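Local coordinates for cryptochrome DASH, chloroplastic/mitochondrial (Arabidopsis thaliana, PDB 2J4D), which repairs cyclobutane pyrimidine dimers in single-stranded DNA, binds DNA without sequence specificity, carries FAD and a folate light antenna, and may also act as a photoreceptor, at residues D2-P8 / T243-V249; N55-A61 / V139-K143; V259-W264 / F301-V306. Residues are numbered along the deposited sequence.

Interaction 1 (D2-P8 / T243-V249); sequences DHIHRVP and TRGMRFV
Strands 4-7 and 245-248 run parallel, their short axes 4.3 Å apart at closest and inclined by 35°. The register pairs His5 with Met246, Arg6 with Arg247 and Val7 with Phe248, CA atoms 4.7 Å apart. Backbone hydrogen bonds alternate: His5 N to Gly245 O (2.7 Å), Arg247 N to His5 O (2.8 Å), Val7 N to Arg247 O (2.9 Å) and Val249 N to Val7 O (3.0 Å). Gly245 sits at phi 73°, easiest without a side chain, and a cis peptide precedes Pro8. This two-stranded parallel sheet joins the N terminus to the segment leading into helix 252-265, near the FAD site. Buried Val7 (chi1 t) lays CB over the Phe248 ring, 4.3 Å from its centroid, a CH-pi contact, and its CG2 meets Met246 CB at 3.8 Å. On this face His5 NE2 donates to OD2 of poorly ordered Asp2 (2.9 Å). On the other, Arg6 NH2 and Arg247 NH2 come within 4.5 Å, the like charges offset by salt bridges to Glu12 and Glu100, respectively.

Interaction 2 (N55-A61 / V139-K143); sequences NDALYKA and VFAHK
In the alpha/beta domain of this photolyase-family protein, helix 56-63 packs on the parallel sheet, and here its first turns meet the C-terminal half of strand 138-142. The axes of helix 56-61 and strand 139-142 run nearly antiparallel, at 160°, and approach to 7.6 Å; the nearest CA atoms, those of Ala57 and Ala141, are 5.7 Å apart. Such closeness depends on small residues: Ala57 points its methyl at the strand and Ala61, one turn on, leaves room for the Phe140 ring. Asn55 (chi1 t) is the N-cap, its OD1 accepting from Leu58 N at 2.9 Å. The same OD1 accepts a hydrogen bond from His142 NE2 at 3.2 Å, so the helix N terminus is tied directly to His142 of the strand. His142 (chi1 m) also spreads its ring over Ala57, whose CB lies 3.9 Å from the ring centroid in a CH-pi contact; the ring thus serves as both donor and flat packing surface. Further along the helix, Ala61 meets Phe140 (chi1 m) of the strand, which points toward the helix and lays a ring face against the backbone there, with Phe140 CD2 3.8 Å from Ala61 CB. Strands 41-46 and 168-172 flank strand 138-142 in the sheet: Phe140 forms backbone hydrogen bonds with Ile43 and Trp45, His142 ND1 is hydrogen-bonded to Ile172 O, and Leu58 of the helix packs on Leu44.

Interaction 3 (V259-W264 / F301-V306); sequences VFEYFW and FIYEEV
Helices 252-265 and 299-312 pack side by side in the helical, FAD-binding part of the photolyase fold. Over the short segments 259-264 and 301-306 they run in nearly the same direction, at 29° (signed crossing angle -29°), with axes 11.5 Å apart; CA atoms lie closest at Val259-Ile302 (7.5 Å) and Phe263-Val306 (8.0 Å). A wider pi-type turn spans 260-264. Apolar packing fills the gap. Branched Val259 (chi1 t) places CG2 3.9 Å from Phe301 CE2. The large Phe263 ring (chi1 m) spans the spacing, with CZ 4.1 Å from Ile302 CG2 and CE2 3.6 Å from Val306 CG2; Phe288 meets this ring from outside the pair. Glu305 contributes aliphatic contact too, its CB lying near the edge of the Phe263 ring and its CG 4.0 Å from Val259 CG1. Polar contact is provided by the same glutamate, suited to a buried position because Tyr26 and Arg308 also bind its carboxylate. Trp264 (chi1 m) donates from its indole NE1 to Glu305 OE1 at 3.0 Å.

Overall arrangement
From the N terminus, the chain begins in the first strand of interaction 1, passes through helix 12-26 and enters the alpha/beta domain. There interaction 2 ties helix to sheet, closing a loop of 77 residues. This loop lies wholly within the longer one, 234 residues, that ends when strand 245-248 pairs with strand 4-7, so that interaction 1 ties the N terminus to the chain entering helix 252-265. Interaction 3 then joins that helix to helix 299-312 in the helical FAD-binding part, its 36-residue loop in series with both others; none cross. Interactions 1 and 3 touch through Pro8 and Glu261, whereas interaction 2 stands apart, its centre about 33 Å and 24 Å from theirs, respectively.

Interaction 1 (D2-P8 / T243-V249)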
loop_
_atom_site.group_PDB
_atom_site.type_symbol
_atom_site.label_atom_id
_atom_site.label_comp_id
_atom_site.label_asym_id
_atom_site.label_seq_id
_atom_site.Cartn_x
_atom_site.Cartn_y
_atom_site.Cartn_z
ATOM N N ASP A 2 -16.914 -4.129 -20.488
ATOM C CA ASP A 2 -17.270 -2.739 -20.077
ATOM C C ASP A 2 -16.036 -1.846 -20.190
ATOM O O ASP A 2 -15.040 -2.223 -20.808
ATOM C CB ASP A 2 -17.792 -2.724 -18.635
ATOM C CG ASP A 2 -18.618 -1.485 -18.327
ATOM O OD1 ASP A 2 -19.774 -1.410 -18.794
ATOM O OD2 ASP A 2 -18.109 -0.580 -17.631
ATOM N N HIS A 3 -16.096 -0.664 -19.586
ATOM C CA HIS A 3 -14.977 0.267 -19.653
ATOM C C HIS A 3 -14.131 0.302 -18.397
ATOM O O HIS A 3 -14.328 -0.474 -17.463
ATOM C CB HIS A 3 -15.484 1.678 -19.938
ATOM C CG HIS A 3 -16.306 1.777 -21.181
ATOM N ND1 HIS A 3 -15.836 1.378 -22.414
ATOM C CD2 HIS A 3 -17.576 2.201 -21.380
ATOM C CE1 HIS A 3 -16.783 1.552 -23.319
ATOM N NE2 HIS A 3 -17.849 2.049 -22.717
ATOM N N ILE A 4 -13.168 1.211 -18.401
ATOM C CA ILE A 4 -12.301 1.378 -17.258
ATOM C C ILE A 4 -13.040 2.282 -16.291
ATOM O O ILE A 4 -13.653 3.270 -16.689
ATOM C CB ILE A 4 -10.949 2.004 -17.663
ATOM C CG1 ILE A 4 -11.174 3.099 -18.710
ATOM C CG2 ILE A 4 -10.014 0.918 -18.187
ATOM C CD1 ILE A 4 -9.910 3.549 -19.428
ATOM N N HIS A 5 -13.007 1.911 -15.019
ATOM C CA HIS A 5 -13.664 2.678 -13.978
ATOM C C HIS A 5 -12.580 3.384 -13.184
ATOM O O HIS A 5 -11.765 2.733 -12.534
ATOM C CB HIS A 5 -14.447 1.732 -13.076
ATOM C CG HIS A 5 -15.243 0.716 -13.832
ATOM N ND1 HIS A 5 -15.249 -0.624 -13.504
ATOM C CD2 HIS A 5 -16.036 0.840 -14.924
ATOM C CE1 HIS A 5 -16.009 -1.281 -14.363
ATOM N NE2 HIS A 5 -16.497 -0.417 -15.234
ATOM N N ARG A 6 -12.547 4.709 -13.273
ATOM C CA ARG A 6 -11.564 5.492 -12.534
ATOM C C ARG A 6 -11.865 5.372 -11.045
ATOM O O ARG A 6 -13.024 5.418 -10.642
ATOM C CB ARG A 6 -11.650 6.977 -12.901
ATOM C CG ARG A 6 -10.855 7.417 -14.113
ATOM C CD ARG A 6 -10.725 8.943 -14.107
ATOM N NE ARG A 6 -9.338 9.377 -14.276
ATOM C CZ ARG A 6 -8.816 10.457 -13.701
ATOM N NH1 ARG A 6 -9.563 11.219 -12.914
ATOM N NH2 ARG A 6 -7.543 10.776 -13.907
ATOM N N VAL A 7 -10.830 5.212 -10.228
ATOM C CA VAL A 7 -11.028 5.159 -8.781
ATOM C C VAL A 7 -10.093 6.220 -8.231
ATOM O O VAL A 7 -8.877 6.115 -8.392
ATOM C CB VAL A 7 -10.637 3.799 -8.167
ATOM C CG1 VAL A 7 -10.993 3.786 -6.659
ATOM C CG2 VAL A 7 -11.353 2.671 -8.886
ATOM N N PRO A 8 -10.644 7.290 -7.638
ATOM C CA PRO A 8 -12.078 7.568 -7.458
ATOM C C PRO A 8 -12.692 7.934 -8.811
ATOM O O PRO A 8 -11.965 8.242 -9.757
ATOM C CB PRO A 8 -12.079 8.746 -6.494
ATOM C CG PRO A 8 -10.831 9.498 -6.895
ATOM C CD PRO A 8 -9.819 8.383 -7.091
ATOM N N THR A 243 -6.423 -1.339 -19.326
ATOM C CA THR A 243 -7.329 -1.520 -20.450
ATOM C C THR A 243 -8.777 -1.789 -20.034
ATOM O O THR A 243 -9.707 -1.377 -20.727
ATOM C CB THR A 243 -6.825 -2.669 -21.340
ATOM O OG1 THR A 243 -6.639 -3.840 -20.539
ATOM C CG2 THR A 243 -5.490 -2.303 -21.973
ATOM N N ARG A 244 -8.957 -2.473 -18.906
ATOM C CA ARG A 244 -10.287 -2.816 -18.395
ATOM C C ARG A 244 -10.315 -2.716 -16.881
ATOM O O ARG A 244 -9.269 -2.736 -16.240
ATOM C CB ARG A 244 -10.645 -4.259 -18.729
ATOM C CG ARG A 244 -10.465 -4.686 -20.158
ATOM C CD ARG A 244 -11.068 -6.073 -20.304
ATOM N NE ARG A 244 -12.477 -6.041 -19.930
ATOM C CZ ARG A 244 -13.204 -7.111 -19.635
ATOM N NH1 ARG A 244 -12.654 -8.316 -19.663
ATOM N NH2 ARG A 244 -14.485 -6.971 -19.327
ATOM N N GLY A 245 -11.518 -2.645 -16.316
ATOM C CA GLY A 245 -11.657 -2.590 -14.870
ATOM C C GLY A 245 -11.264 -1.295 -14.186
ATOM O O GLY A 245 -11.324 -0.220 -14.770
ATOM N N MET A 246 -10.842 -1.405 -12.933
ATOM C CA MET A 246 -10.471 -0.241 -12.146
ATOM C C MET A 246 -9.130 0.391 -12.474
ATOM O O MET A 246 -8.093 -0.270 -12.485
ATOM C CB MET A 246 -10.515 -0.594 -10.659
ATOM C CG MET A 246 -11.900 -0.964 -10.175
ATOM S SD MET A 246 -11.956 -1.307 -8.413
ATOM C CE MET A 246 -11.509 -3.057 -8.382
ATOM N N ARG A 247 -9.177 1.692 -12.728
ATOM C CA ARG A 247 -8.000 2.484 -13.040
ATOM C C ARG A 247 -7.801 3.403 -11.823
ATOM O O ARG A 247 -8.460 4.431 -11.700
ATOM C CB ARG A 247 -8.273 3.296 -14.315
ATOM C CG ARG A 247 -7.087 4.023 -14.930
ATOM C CD ARG A 247 -6.672 5.212 -14.109
ATOM N NE ARG A 247 -6.019 6.241 -14.920
ATOM C CZ ARG A 247 -4.965 6.946 -14.520
ATOM N NH1 ARG A 247 -4.430 6.731 -13.318
ATOM N NH2 ARG A 247 -4.450 7.877 -15.315
ATOM N N PHE A 248 -6.922 3.004 -10.906
ATOM C CA PHE A 248 -6.637 3.809 -9.715
ATOM C C PHE A 248 -5.824 5.031 -10.110
ATOM O O PHE A 248 -4.929 4.937 -10.945
ATOM C CB PHE A 248 -5.853 2.981 -8.692
ATOM C CG PHE A 248 -6.696 1.993 -7.937
ATOM C CD1 PHE A 248 -7.212 2.313 -6.686
ATOM C CD2 PHE A 248 -6.968 0.744 -8.476
ATOM C CE1 PHE A 248 -7.988 1.398 -5.974
ATOM C CE2 PHE A 248 -7.744 -0.181 -7.775
ATOM C CZ PHE A 248 -8.253 0.149 -6.522
ATOM N N VAL A 249 -6.124 6.166 -9.483
ATOM C CA VAL A 249 -5.461 7.436 -9.771
ATOM C C VAL A 249 -4.510 7.811 -8.633
ATOM O O VAL A 249 -4.945 8.023 -7.512
ATOM C CB VAL A 249 -6.530 8.541 -9.940
ATOM C CG1 VAL A 249 -5.884 9.877 -10.309
ATOM C CG2 VAL A 249 -7.530 8.107 -11.006
#

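Interaction 2 (N55-A61 / V139-K143)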
loop_
_atom_site.group_PDB
_atom_site.type_symbol
_atom_site.label_atom_id
_atom_site.label_comp_id
_atom_site.label_asym_id
_atom_site.label_seq_id
_atom_site.Cartn_x
_atom_site.Cartn_y
_atom_site.Cartn_z
ATOM N N ASN A 55 1.051 14.477 8.397
ATOM C CA ASN A 55 2.420 14.033 8.167
ATOM C C ASN A 55 3.308 14.566 9.293
ATOM O O ASN A 55 3.685 15.740 9.276
ATOM C CB ASN A 55 2.928 14.575 6.825
ATOM C CG ASN A 55 4.287 14.006 6.445
ATOM O OD1 ASN A 55 5.124 13.759 7.301
ATOM N ND2 ASN A 55 4.509 13.811 5.156
ATOM N N ASP A 56 3.633 13.704 10.259
ATOM C CA ASP A 56 4.473 14.089 11.393
ATOM C C ASP A 56 5.899 14.461 11.021
ATOM O O ASP A 56 6.515 15.304 11.683
ATOM C CB ASP A 56 4.529 12.972 12.439
ATOM C CG ASP A 56 3.266 12.882 13.256
ATOM O OD1 ASP A 56 2.652 13.935 13.512
ATOM O OD2 ASP A 56 2.895 11.764 13.655
ATOM N N ALA A 57 6.447 13.820 9.993
ATOM C CA ALA A 57 7.814 14.147 9.587
ATOM C C ALA A 57 7.835 15.589 9.072
ATOM O O ALA A 57 8.722 16.374 9.421
ATOM C CB ALA A 57 8.298 13.174 8.507
ATOM N N LEU A 58 6.851 15.926 8.240
ATOM C CA LEU A 58 6.719 17.273 7.693
ATOM C C LEU A 58 6.499 18.266 8.834
ATOM O O LEU A 58 7.102 19.338 8.869
ATOM C CB LEU A 58 5.528 17.338 6.734
ATOM C CG LEU A 58 5.115 18.726 6.232
ATOM C CD1 LEU A 58 6.261 19.357 5.462
ATOM C CD2 LEU A 58 3.882 18.608 5.339
ATOM N N TYR A 59 5.629 17.916 9.775
ATOM C CA TYR A 59 5.385 18.822 10.889
ATOM C C TYR A 59 6.650 19.069 11.717
ATOM O O TYR A 59 6.962 20.212 12.058
ATOM C CB TYR A 59 4.292 18.286 11.820
ATOM C CG TYR A 59 3.954 19.280 12.906
ATOM C CD1 TYR A 59 3.020 20.290 12.684
ATOM C CD2 TYR A 59 4.642 19.276 14.117
ATOM C CE1 TYR A 59 2.783 21.275 13.636
ATOM C CE2 TYR A 59 4.417 20.259 15.073
ATOM C CZ TYR A 59 3.488 21.256 14.823
ATOM O OH TYR A 59 3.286 22.250 15.749
ATOM N N LYS A 60 7.370 18.003 12.051
ATOM C CA LYS A 60 8.582 18.142 12.861
ATOM C C LYS A 60 9.673 18.911 12.126
ATOM O O LYS A 60 10.443 19.665 12.738
ATOM C CB LYS A 60 9.088 16.760 13.287
ATOM C CG LYS A 60 10.332 16.773 14.177
ATOM C CD LYS A 60 10.173 17.666 15.407
ATOM C CE LYS A 60 11.262 17.398 16.449
ATOM N NZ LYS A 60 10.780 16.519 17.561
ATOM N N ALA A 61 9.738 18.723 10.814
ATOM C CA ALA A 61 10.724 19.415 9.990
ATOM C C ALA A 61 10.430 20.916 10.010
ATOM O O ALA A 61 11.323 21.747 10.198
ATOM C CB ALA A 61 10.662 18.896 8.568
ATOM N N VAL A 139 17.909 15.785 8.603
ATOM C CA VAL A 139 17.179 15.175 7.501
ATOM C C VAL A 139 16.103 14.381 8.241
ATOM O O VAL A 139 16.421 13.501 9.047
ATOM C CB VAL A 139 18.026 14.196 6.669
ATOM C CG1 VAL A 139 17.132 13.506 5.628
ATOM C CG2 VAL A 139 19.162 14.937 5.973
ATOM N N PHE A 140 14.845 14.729 7.997
ATOM C CA PHE A 140 13.701 14.064 8.617
ATOM C C PHE A 140 13.076 13.078 7.635
ATOM O O PHE A 140 13.016 13.341 6.437
ATOM C CB PHE A 140 12.637 15.098 9.006
ATOM C CG PHE A 140 12.941 15.836 10.274
ATOM C CD1 PHE A 140 12.680 15.255 11.508
ATOM C CD2 PHE A 140 13.506 17.108 10.237
ATOM C CE1 PHE A 140 12.977 15.931 12.693
ATOM C CE2 PHE A 140 13.806 17.791 11.413
ATOM C CZ PHE A 140 13.540 17.200 12.645
ATOM N N ALA A 141 12.608 11.948 8.153
ATOM C CA ALA A 141 11.958 10.948 7.322
ATOM C C ALA A 141 11.181 10.010 8.226
ATOM O O ALA A 141 11.403 9.970 9.437
ATOM C CB ALA A 141 12.988 10.163 6.522
ATOM N N HIS A 142 10.256 9.265 7.636
ATOM C CA HIS A 142 9.487 8.306 8.404
ATOM C C HIS A 142 10.297 7.034 8.528
ATOM O O HIS A 142 11.014 6.651 7.606
ATOM C CB HIS A 142 8.155 8.016 7.720
ATOM C CG HIS A 142 7.108 9.037 8.019
ATOM N ND1 HIS A 142 6.573 9.203 9.279
ATOM C CD2 HIS A 142 6.508 9.958 7.232
ATOM C CE1 HIS A 142 5.687 10.183 9.254
ATOM N NE2 HIS A 142 5.627 10.659 8.023
ATOM N N LYS A 143 10.175 6.388 9.680
ATOM C CA LYS A 143 10.880 5.146 9.961
ATOM C C LYS A 143 10.220 3.998 9.214
ATOM O O LYS A 143 8.991 3.901 9.181
ATOM C CB LYS A 143 10.817 4.856 11.462
ATOM C CG LYS A 143 11.572 3.598 11.906
ATOM C CD LYS A 143 13.072 3.875 12.023
ATOM C CE LYS A 143 13.849 2.615 12.383
ATOM N NZ LYS A 143 13.874 1.656 11.239
#

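Interaction 3 (V259-W264 / F301-V306)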
loop_
_atom_site.group_PDB
_atom_site.type_symbol
_atom_site.label_atom_id
_atom_site.label_comp_id
_atom_site.label_asym_id
_atom_site.label_seq_id
_atom_site.Cartn_x
_atom_site.Cartn_y
_atom_site.Cartn_z
ATOM N N VAL A 259 -11.803 8.663 -0.258
ATOM C CA VAL A 259 -12.361 8.559 1.088
ATOM C C VAL A 259 -13.706 9.304 1.059
ATOM O O VAL A 259 -14.719 8.813 1.557
ATOM C CB VAL A 259 -11.426 9.195 2.154
ATOM C CG1 VAL A 259 -12.138 9.274 3.488
ATOM C CG2 VAL A 259 -10.175 8.333 2.324
ATOM N N PHE A 260 -13.710 10.485 0.455
ATOM C CA PHE A 260 -14.940 11.260 0.340
ATOM C C PHE A 260 -15.985 10.485 -0.470
ATOM O O PHE A 260 -17.146 10.368 -0.079
ATOM C CB PHE A 260 -14.642 12.590 -0.355
ATOM C CG PHE A 260 -15.864 13.337 -0.787
ATOM C CD1 PHE A 260 -16.649 14.016 0.138
ATOM C CD2 PHE A 260 -16.244 13.341 -2.128
ATOM C CE1 PHE A 260 -17.797 14.690 -0.263
ATOM C CE2 PHE A 260 -17.395 14.016 -2.542
ATOM C CZ PHE A 260 -18.171 14.690 -1.608
ATOM N N GLU A 261 -15.556 9.945 -1.601
ATOM C CA GLU A 261 -16.454 9.211 -2.485
ATOM C C GLU A 261 -17.127 7.991 -1.853
ATOM O O GLU A 261 -18.348 7.819 -1.941
ATOM C CB GLU A 261 -15.690 8.781 -3.736
ATOM C CG GLU A 261 -16.525 8.024 -4.745
ATOM C CD GLU A 261 -15.726 7.653 -5.975
ATOM O OE1 GLU A 261 -14.944 6.677 -5.917
ATOM O OE2 GLU A 261 -15.864 8.358 -6.995
ATOM N N TYR A 262 -16.326 7.150 -1.209
ATOM C CA TYR A 262 -16.830 5.933 -0.592
ATOM C C TYR A 262 -17.660 6.200 0.660
ATOM O O TYR A 262 -18.747 5.646 0.827
ATOM C CB TYR A 262 -15.662 5.004 -0.243
ATOM C CG TYR A 262 -16.109 3.628 0.191
ATOM C CD1 TYR A 262 -16.671 2.740 -0.725
ATOM C CD2 TYR A 262 -16.021 3.233 1.525
ATOM C CE1 TYR A 262 -17.143 1.488 -0.320
ATOM C CE2 TYR A 262 -16.491 1.984 1.941
ATOM C CZ TYR A 262 -17.053 1.121 1.010
ATOM O OH TYR A 262 -17.547 -0.095 1.417
ATOM N N PHE A 263 -17.146 7.053 1.538
ATOM C CA PHE A 263 -17.833 7.381 2.777
ATOM C C PHE A 263 -19.054 8.275 2.610
ATOM O O PHE A 263 -20.165 7.921 3.011
ATOM C CB PHE A 263 -16.891 8.113 3.749
ATOM C CG PHE A 263 -15.912 7.223 4.460
ATOM C CD1 PHE A 263 -15.710 5.908 4.054
ATOM C CD2 PHE A 263 -15.168 7.719 5.522
ATOM C CE1 PHE A 263 -14.775 5.094 4.698
ATOM C CE2 PHE A 263 -14.226 6.915 6.177
ATOM C CZ PHE A 263 -14.031 5.602 5.764
ATOM N N TRP A 264 -18.827 9.438 2.013
ATOM C CA TRP A 264 -19.862 10.444 1.904
ATOM C C TRP A 264 -20.736 10.514 0.665
ATOM O O TRP A 264 -21.956 10.386 0.766
ATOM C CB TRP A 264 -19.224 11.806 2.178
ATOM C CG TRP A 264 -18.447 11.827 3.481
ATOM C CD1 TRP A 264 -17.093 11.656 3.644
ATOM C CD2 TRP A 264 -18.992 11.974 4.799
ATOM N NE1 TRP A 264 -16.769 11.686 4.984
ATOM C CE2 TRP A 264 -17.916 11.879 5.714
ATOM C CE3 TRP A 264 -20.292 12.175 5.297
ATOM C CZ2 TRP A 264 -18.097 11.981 7.102
ATOM C CZ3 TRP A 264 -20.473 12.277 6.683
ATOM C CH2 TRP A 264 -19.380 12.180 7.565
ATOM N N PHE A 301 -6.215 9.854 9.694
ATOM C CA PHE A 301 -7.158 10.679 8.939
ATOM C C PHE A 301 -8.439 9.872 8.689
ATOM O O PHE A 301 -9.552 10.346 8.937
ATOM C CB PHE A 301 -6.529 11.093 7.604
ATOM C CG PHE A 301 -7.524 11.547 6.574
ATOM C CD1 PHE A 301 -8.274 12.704 6.766
ATOM C CD2 PHE A 301 -7.722 10.808 5.410
ATOM C CE1 PHE A 301 -9.203 13.116 5.815
ATOM C CE2 PHE A 301 -8.652 11.215 4.453
ATOM C CZ PHE A 301 -9.395 12.372 4.655
ATOM N N ILE A 302 -8.278 8.645 8.203
ATOM C CA ILE A 302 -9.434 7.794 7.925
ATOM C C ILE A 302 -10.288 7.606 9.180
ATOM O O ILE A 302 -11.519 7.672 9.117
ATOM C CB ILE A 302 -9.001 6.405 7.383
ATOM C CG1 ILE A 302 -8.331 6.570 6.014
ATOM C CG2 ILE A 302 -10.233 5.478 7.247
ATOM C CD1 ILE A 302 -7.578 5.334 5.530
ATOM N N TYR A 303 -9.635 7.388 10.317
ATOM C CA TYR A 303 -10.347 7.202 11.580
ATOM C C TYR A 303 -11.197 8.425 11.933
ATOM O O TYR A 303 -12.349 8.297 12.355
ATOM C CB TYR A 303 -9.354 6.922 12.713
ATOM C CG TYR A 303 -10.007 6.813 14.071
ATOM C CD1 TYR A 303 -10.931 5.806 14.345
ATOM C CD2 TYR A 303 -9.711 7.728 15.083
ATOM C CE1 TYR A 303 -11.552 5.712 15.601
ATOM C CE2 TYR A 303 -10.326 7.641 16.339
ATOM C CZ TYR A 303 -11.242 6.635 16.584
ATOM O OH TYR A 303 -11.864 6.560 17.808
ATOM N N GLU A 304 -10.636 9.613 11.763
ATOM C CA GLU A 304 -11.390 10.814 12.072
ATOM C C GLU A 304 -12.578 10.977 11.136
ATOM O O GLU A 304 -13.617 11.487 11.545
ATOM C CB GLU A 304 -10.483 12.044 12.022
ATOM C CG GLU A 304 -9.558 12.121 13.227
ATOM C CD GLU A 304 -8.928 13.489 13.413
ATOM O OE1 GLU A 304 -7.698 13.600 13.263
ATOM O OE2 GLU A 304 -9.669 14.452 13.711
ATOM N N GLU A 305 -12.432 10.541 9.886
ATOM C CA GLU A 305 -13.528 10.630 8.926
ATOM C C GLU A 305 -14.616 9.637 9.337
ATOM O O GLU A 305 -15.812 9.932 9.231
ATOM C CB GLU A 305 -13.028 10.321 7.513
ATOM C CG GLU A 305 -12.213 11.445 6.901
ATOM C CD GLU A 305 -13.046 12.694 6.643
ATOM O OE1 GLU A 305 -14.050 12.601 5.907
ATOM O OE2 GLU A 305 -12.697 13.769 7.175
ATOM N N VAL A 306 -14.196 8.461 9.801
ATOM C CA VAL A 306 -15.141 7.445 10.274
ATOM C C VAL A 306 -15.888 7.974 11.513
ATOM O O VAL A 306 -17.095 7.760 11.666
ATOM C CB VAL A 306 -14.416 6.127 10.653
ATOM C CG1 VAL A 306 -15.370 5.196 11.403
ATOM C CG2 VAL A 306 -13.901 5.429 9.400
#